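Long-range contact in EF0056 (Enterococcus faecalis, PDB 6ORI), which is of unknown function but belongs to the N-terminal region of an enterococcal surface protein with immunoglobulin-like domains and is probably linked to biofilm formation: residues A63-E76 with N112-F126. Residues are numbered along the deposited sequence; the frame is centred on the assembly and turned at random. Where two conformers were deposited one is given.
Sequences ASTANWEIRLQLDE and NIWKVNYIRANDGLF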
loop_
_atom_site.group_PDB
_atom_site.type_symbol
_atom_site.label_atom_id
_atom_site.label_comp_id
_atom_site.label_asym_id
_atom_site.label_seq_id
_atom_site.Cartn_x
_atom_site.Cartn_y
_atom_site.Cartn_z
ATOM N N ALA A 63 9.449 17.137 -12.813
ATOM C CA ALA A 63 10.619 16.301 -12.643
ATOM C C ALA A 63 11.090 15.854 -14.012
ATOM O O ALA A 63 10.349 15.902 -14.985
ATOM C CB ALA A 63 10.300 15.092 -11.786
ATOM N N SER A 64 12.335 15.420 -14.091
ATOM C CA SER A 64 12.919 15.022 -15.360
ATOM C C SER A 64 14.111 14.136 -15.112
ATOM O O SER A 64 14.539 13.956 -13.970
ATOM C CB SER A 64 13.354 16.244 -16.178
ATOM O OG SER A 64 14.267 17.025 -15.437
ATOM N N THR A 65 14.618 13.620 -16.222
ATOM C CA THR A 65 15.843 12.825 -16.321
ATOM C C THR A 65 15.692 11.366 -15.923
ATOM O O THR A 65 14.720 10.978 -15.291
ATOM C CB THR A 65 17.070 13.381 -15.516
ATOM O OG1 THR A 65 17.028 12.956 -14.157
ATOM C CG2 THR A 65 17.202 14.887 -15.586
ATOM N N ALA A 66 16.695 10.582 -16.292
ATOM C CA ALA A 66 16.798 9.179 -15.940
ATOM C C ALA A 66 17.238 8.959 -14.500
ATOM O O ALA A 66 17.454 7.826 -14.107
ATOM C CB ALA A 66 17.780 8.503 -16.875
ATOM N N ASN A 67 17.359 10.013 -13.699
ATOM C CA ASN A 67 17.747 9.831 -12.309
ATOM C C ASN A 67 16.815 8.915 -11.515
ATOM O O ASN A 67 17.243 8.209 -10.607
ATOM C CB ASN A 67 17.820 11.174 -11.596
ATOM C CG ASN A 67 18.341 11.038 -10.192
ATOM O OD1 ASN A 67 19.486 10.626 -9.982
ATOM N ND2 ASN A 67 17.497 11.310 -9.209
ATOM N N TRP A 68 15.539 9.012 -11.848
ATOM C CA TRP A 68 14.454 8.426 -11.079
ATOM C C TRP A 68 14.103 7.076 -11.662
ATOM O O TRP A 68 13.685 6.970 -12.813
ATOM C CB TRP A 68 13.265 9.360 -11.142
ATOM C CG TRP A 68 13.608 10.776 -10.808
ATOM C CD1 TRP A 68 13.617 11.818 -11.671
ATOM C CD2 TRP A 68 14.013 11.300 -9.533
ATOM N NE1 TRP A 68 14.001 12.972 -11.020
ATOM C CE2 TRP A 68 14.245 12.677 -9.707
ATOM C CE3 TRP A 68 14.207 10.745 -8.270
ATOM C CZ2 TRP A 68 14.662 13.500 -8.675
ATOM C CZ3 TRP A 68 14.601 11.569 -7.237
ATOM C CH2 TRP A 68 14.828 12.934 -7.447
ATOM N N GLU A 69 14.277 6.044 -10.845
ATOM C CA GLU A 69 14.065 4.663 -11.296
ATOM C C GLU A 69 13.068 3.942 -10.407
ATOM O O GLU A 69 13.233 3.869 -9.191
ATOM C CB GLU A 69 15.380 3.912 -11.295
ATOM C CG GLU A 69 15.286 2.494 -11.806
ATOM C CD GLU A 69 16.653 1.899 -11.962
ATOM O OE1 GLU A 69 17.171 1.359 -10.958
ATOM O OE2 GLU A 69 17.221 2.041 -13.065
ATOM N N ILE A 70 12.038 3.394 -11.029
ATOM C CA ILE A 70 11.047 2.607 -10.327
ATOM C C ILE A 70 11.578 1.196 -10.214
ATOM O O ILE A 70 12.080 0.634 -11.209
ATOM C CB ILE A 70 9.724 2.586 -11.112
ATOM C CG1 ILE A 70 9.100 3.991 -11.186
ATOM C CG2 ILE A 70 8.720 1.589 -10.482
ATOM C CD1 ILE A 70 7.939 4.088 -12.153
ATOM N N ARG A 71 11.523 0.641 -9.016
ATOM C CA ARG A 71 11.882 -0.733 -8.786
ATOM C C ARG A 71 10.682 -1.507 -8.300
ATOM O O ARG A 71 9.873 -1.007 -7.510
ATOM C CB ARG A 71 13.058 -0.849 -7.826
ATOM C CG ARG A 71 14.337 -0.389 -8.542
ATOM C CD ARG A 71 15.596 -0.668 -7.809
ATOM N NE ARG A 71 16.727 -0.141 -8.560
ATOM C CZ ARG A 71 17.967 -0.137 -8.108
ATOM N NH1 ARG A 71 18.251 -0.606 -6.903
ATOM N NH2 ARG A 71 18.919 0.373 -8.860
ATOM N N LEU A 72 10.533 -2.725 -8.818
ATOM C CA LEU A 72 9.426 -3.611 -8.477
ATOM C C LEU A 72 10.046 -4.917 -7.991
ATOM O O LEU A 72 10.729 -5.618 -8.748
ATOM C CB LEU A 72 8.550 -3.864 -9.684
ATOM C CG LEU A 72 7.423 -4.862 -9.477
ATOM C CD1 LEU A 72 6.381 -4.360 -8.489
ATOM C CD2 LEU A 72 6.790 -5.188 -10.822
ATOM N N GLN A 73 9.852 -5.216 -6.709
ATOM C CA GLN A 73 10.258 -6.488 -6.121
ATOM C C GLN A 73 9.041 -7.406 -6.080
ATOM O O GLN A 73 7.942 -6.979 -5.677
ATOM C CB GLN A 73 10.836 -6.327 -4.706
ATOM C CG GLN A 73 11.263 -7.661 -4.073
ATOM C CD GLN A 73 12.057 -7.502 -2.778
ATOM O OE1 GLN A 73 12.848 -6.572 -2.622
ATOM N NE2 GLN A 73 11.868 -8.437 -1.854
ATOM N N LEU A 74 9.228 -8.656 -6.509
ATOM C CA LEU A 74 8.177 -9.665 -6.435
ATOM C C LEU A 74 8.628 -10.804 -5.544
ATOM O O LEU A 74 9.787 -11.172 -5.521
ATOM C CB LEU A 74 7.841 -10.225 -7.813
ATOM C CG LEU A 74 7.330 -9.223 -8.818
ATOM C CD1 LEU A 74 7.112 -9.948 -10.127
ATOM C CD2 LEU A 74 6.065 -8.536 -8.365
ATOM N N ASP A 75 7.681 -11.381 -4.828
ATOM C CA ASP A 75 7.928 -12.561 -4.034
ATOM C C ASP A 75 8.831 -13.526 -4.768
ATOM O O ASP A 75 8.552 -13.857 -5.920
ATOM C CB ASP A 75 6.589 -13.214 -3.720
ATOM C CG ASP A 75 6.668 -14.140 -2.559
ATOM O OD1 ASP A 75 7.314 -15.201 -2.695
ATOM O OD2 ASP A 75 6.063 -13.819 -1.510
ATOM N N GLU A 76 9.869 -14.006 -4.102
ATOM C CA GLU A 76 10.787 -14.968 -4.710
ATOM C C GLU A 76 10.065 -16.176 -5.290
ATOM O O GLU A 76 10.508 -16.755 -6.306
ATOM C CB GLU A 76 11.818 -15.447 -3.682
ATOM C CG GLU A 76 12.852 -14.404 -3.279
ATOM C CD GLU A 76 13.923 -14.175 -4.349
ATOM O OE1 GLU A 76 14.898 -13.450 -4.056
ATOM O OE2 GLU A 76 13.797 -14.717 -5.474
ATOM N N ASN A 112 15.066 -10.825 -7.565
ATOM C CA ASN A 112 13.631 -10.651 -7.658
ATOM C C ASN A 112 13.234 -9.194 -7.742
ATOM O O ASN A 112 12.123 -8.860 -7.340
ATOM C CB ASN A 112 12.914 -11.342 -6.489
ATOM C CG ASN A 112 13.251 -10.727 -5.134
ATOM O OD1 ASN A 112 14.306 -10.153 -4.946
ATOM N ND2 ASN A 112 12.353 -10.874 -4.178
ATOM N N ILE A 113 14.125 -8.349 -8.266
ATOM C CA ILE A 113 13.843 -6.942 -8.461
ATOM C C ILE A 113 13.963 -6.586 -9.946
ATOM O O ILE A 113 14.907 -7.020 -10.621
ATOM C CB ILE A 113 14.762 -6.050 -7.608
ATOM C CG1 ILE A 113 14.721 -6.518 -6.146
ATOM C CG2 ILE A 113 14.339 -4.578 -7.748
ATOM C CD1 ILE A 113 15.608 -5.717 -5.199
ATOM N N TRP A 114 13.003 -5.824 -10.440
ATOM C CA TRP A 114 12.954 -5.298 -11.784
ATOM C C TRP A 114 12.961 -3.766 -11.738
ATOM O O TRP A 114 12.580 -3.159 -10.741
ATOM C CB TRP A 114 11.678 -5.768 -12.477
ATOM C CG TRP A 114 11.683 -7.203 -12.910
ATOM C CD1 TRP A 114 11.861 -7.653 -14.178
ATOM C CD2 TRP A 114 11.465 -8.376 -12.106
ATOM N NE1 TRP A 114 11.760 -9.022 -14.222
ATOM C CE2 TRP A 114 11.532 -9.488 -12.963
ATOM C CE3 TRP A 114 11.203 -8.595 -10.749
ATOM C CZ2 TRP A 114 11.374 -10.790 -12.515
ATOM C CZ3 TRP A 114 11.045 -9.910 -10.314
ATOM C CH2 TRP A 114 11.131 -10.976 -11.199
ATOM N N LYS A 115 13.342 -3.141 -12.844
ATOM C CA LYS A 115 13.499 -1.683 -12.911
ATOM C C LYS A 115 12.969 -1.094 -14.209
ATOM O O LYS A 115 13.071 -1.712 -15.285
ATOM C CB LYS A 115 14.970 -1.274 -12.746
ATOM C CG LYS A 115 15.892 -1.821 -13.814
ATOM C CD LYS A 115 17.350 -1.404 -13.586
ATOM C CE LYS A 115 18.203 -2.018 -14.668
ATOM N NZ LYS A 115 19.594 -1.507 -14.664
ATOM N N VAL A 116 12.385 0.095 -14.119
ATOM C CA VAL A 116 11.985 0.898 -15.285
ATOM C C VAL A 116 12.111 2.352 -14.895
ATOM O O VAL A 116 11.929 2.689 -13.735
ATOM C CB VAL A 116 10.554 0.526 -15.749
ATOM C CG1 VAL A 116 9.471 1.011 -14.796
ATOM C CG2 VAL A 116 10.293 1.047 -17.144
ATOM N N ASN A 117 12.457 3.225 -15.820
ATOM C CA ASN A 117 12.581 4.617 -15.469
ATOM C C ASN A 117 11.222 5.210 -15.138
ATOM O O ASN A 117 10.210 4.876 -15.734
ATOM C CB ASN A 117 13.265 5.395 -16.590
ATOM C CG ASN A 117 14.732 5.086 -16.688
ATOM O OD1 ASN A 117 15.301 4.455 -15.805
ATOM N ND2 ASN A 117 15.368 5.592 -17.732
ATOM N N TYR A 118 11.204 6.120 -14.184
ATOM C CA TYR A 118 9.979 6.828 -13.844
ATOM C C TYR A 118 9.515 7.776 -14.958
ATOM O O TYR A 118 8.325 7.844 -15.248
ATOM C CB TYR A 118 10.196 7.600 -12.522
ATOM C CG TYR A 118 8.973 8.337 -12.006
ATOM C CD1 TYR A 118 8.600 9.558 -12.535
ATOM C CD2 TYR A 118 8.192 7.810 -10.981
ATOM C CE1 TYR A 118 7.474 10.238 -12.063
ATOM C CE2 TYR A 118 7.075 8.485 -10.506
ATOM C CZ TYR A 118 6.734 9.695 -11.051
ATOM O OH TYR A 118 5.623 10.364 -10.582
ATOM N N ILE A 119 10.457 8.503 -15.565
ATOM C CA ILE A 119 10.120 9.619 -16.434
ATOM C C ILE A 119 9.945 9.157 -17.866
ATOM O O ILE A 119 10.845 8.515 -18.447
ATOM C CB ILE A 119 11.196 10.718 -16.358
ATOM C CG1 ILE A 119 11.288 11.280 -14.933
ATOM C CG2 ILE A 119 10.938 11.808 -17.385
ATOM C CD1 ILE A 119 10.153 12.227 -14.544
ATOM N N ARG A 120 8.793 9.511 -18.428
ATOM C CA ARG A 120 8.385 9.011 -19.721
ATOM C C ARG A 120 9.373 9.341 -20.840
ATOM O O ARG A 120 9.629 8.499 -21.700
ATOM C CB ARG A 120 6.994 9.533 -20.063
ATOM C CG ARG A 120 6.413 8.837 -21.299
ATOM C CD ARG A 120 4.996 9.252 -21.565
ATOM N NE ARG A 120 4.904 10.680 -21.828
ATOM C CZ ARG A 120 3.770 11.352 -21.928
ATOM N NH1 ARG A 120 2.616 10.751 -21.737
ATOM N NH2 ARG A 120 3.797 12.652 -22.164
ATOM N N ALA A 121 9.913 10.560 -20.839
ATOM C CA ALA A 121 10.853 10.990 -21.883
ATOM C C ALA A 121 12.190 10.306 -21.793
ATOM O O ALA A 121 13.005 10.436 -22.715
ATOM C CB ALA A 121 11.059 12.482 -21.829
ATOM N N ASN A 122 12.435 9.596 -20.704
ATOM C CA ASN A 122 13.638 8.796 -20.545
ATOM C C ASN A 122 13.302 7.304 -20.616
ATOM O O ASN A 122 13.730 6.519 -19.774
ATOM C CB ASN A 122 14.330 9.176 -19.236
ATOM C CG ASN A 122 14.740 10.619 -19.219
ATOM O OD1 ASN A 122 14.043 11.478 -18.655
ATOM N ND2 ASN A 122 15.870 10.911 -19.847
ATOM N N ASP A 123 12.522 6.914 -21.615
ATOM C CA ASP A 123 12.085 5.524 -21.783
ATOM C C ASP A 123 11.383 4.975 -20.549
ATOM O O ASP A 123 11.445 3.782 -20.246
ATOM C CB ASP A 123 13.271 4.649 -22.176
ATOM C CG ASP A 123 13.919 5.119 -23.450
ATOM O OD1 ASP A 123 13.201 5.235 -24.470
ATOM O OD2 ASP A 123 15.138 5.411 -23.403
ATOM N N GLY A 124 10.664 5.859 -19.878
ATOM C CA GLY A 124 9.989 5.530 -18.637
ATOM C C GLY A 124 8.479 5.631 -18.752
ATOM O O GLY A 124 7.895 5.498 -19.836
ATOM N N LEU A 125 7.807 5.829 -17.618
ATOM C CA LEU A 125 6.351 5.711 -17.557
ATOM C C LEU A 125 5.544 6.999 -17.531
ATOM O O LEU A 125 4.490 7.063 -18.134
ATOM C CB LEU A 125 5.933 4.900 -16.329
ATOM C CG LEU A 125 6.570 3.514 -16.200
ATOM C CD1 LEU A 125 5.942 2.739 -15.059
ATOM C CD2 LEU A 125 6.482 2.707 -17.473
ATOM N N PHE A 126 6.001 7.993 -16.776
ATOM C CA PHE A 126 5.154 9.120 -16.371
ATOM C C PHE A 126 5.667 10.460 -16.889
ATOM O O PHE A 126 6.870 10.751 -16.897
ATOM C CB PHE A 126 5.051 9.153 -14.838
ATOM C CG PHE A 126 4.454 7.897 -14.247
ATOM C CD1 PHE A 126 3.222 7.439 -14.689
ATOM C CD2 PHE A 126 5.124 7.154 -13.284
ATOM C CE1 PHE A 126 2.678 6.292 -14.184
ATOM C CE2 PHE A 126 4.551 5.995 -12.768
ATOM C CZ PHE A 126 3.337 5.585 -13.231
HETATM O O HOH W 1 13.394 8.519 -15.008
HETATM O O HOH W 2 13.315 14.094 -18.840
HETATM O O HOH W 3 17.643 5.246 -14.775
HETATM O O HOH W 4 15.780 1.782 -15.349
HETATM O O HOH W 5 19.713 1.381 -13.729
HETATM O O HOH W 6 16.784 -12.348 -5.338
#
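With chi1 at -65° and CD1 extended, I70 reaches beyond its strand pair V116 to Y118, L125 and F126; N112, its CG between backbone N and carbonyl carbon (chi1 65°), sends its amide across to L74 at the other end. Between them, strands 68-74 and 113-117 form a regular antiparallel ladder. The register rests on I70-V116 and L72-W114 as hydrogen-bonded pairs, each closed by two N-H...O bonds, and on E69-N117, R71-K115 and Q73-I113 as non-hydrogen-bonded pairs. Y118 N to W68 O (3.0 Å) extends this ladder one way, L74 N to N112 O the other. N112 ND2 then reaches L74 O at 2.9 Å, but from above the carbonyl plane and with an N-H...O angle of only 140°.

One face is apolar. I70 CD1 lies 3.8 Å from L125 CD1 and 3.9 Å from Y118 CD2, while L74 crosses W114 at about a right angle, CD1 to CZ3 3.9 Å. Strands 82-87 and 98-104 continue the packing around W114. The other face is mixed: I113 CG2 packs against R71 CB, and R71 holds E69 OE1 side-on through NE and NH2, both 2.9 Å away and with the oxygen near the guanidinium plane. E21 salt-bridges R71 NH1, and D178 shares NH2 with E69. K115 CD passes 3.5 Å from E69 OE2, but its NZ reaches that oxygen through a water; a second water joins OE2 to N117 OD1.

Strand 68-74 also pairs with 166-173 and 113-117 with 98-104, so both lie inside the sheet. E69 ties R71, K115 and N117 together, directly or through waters; the salt bridge would probably favour its ionised form, although three carboxylates share the arginine's charge.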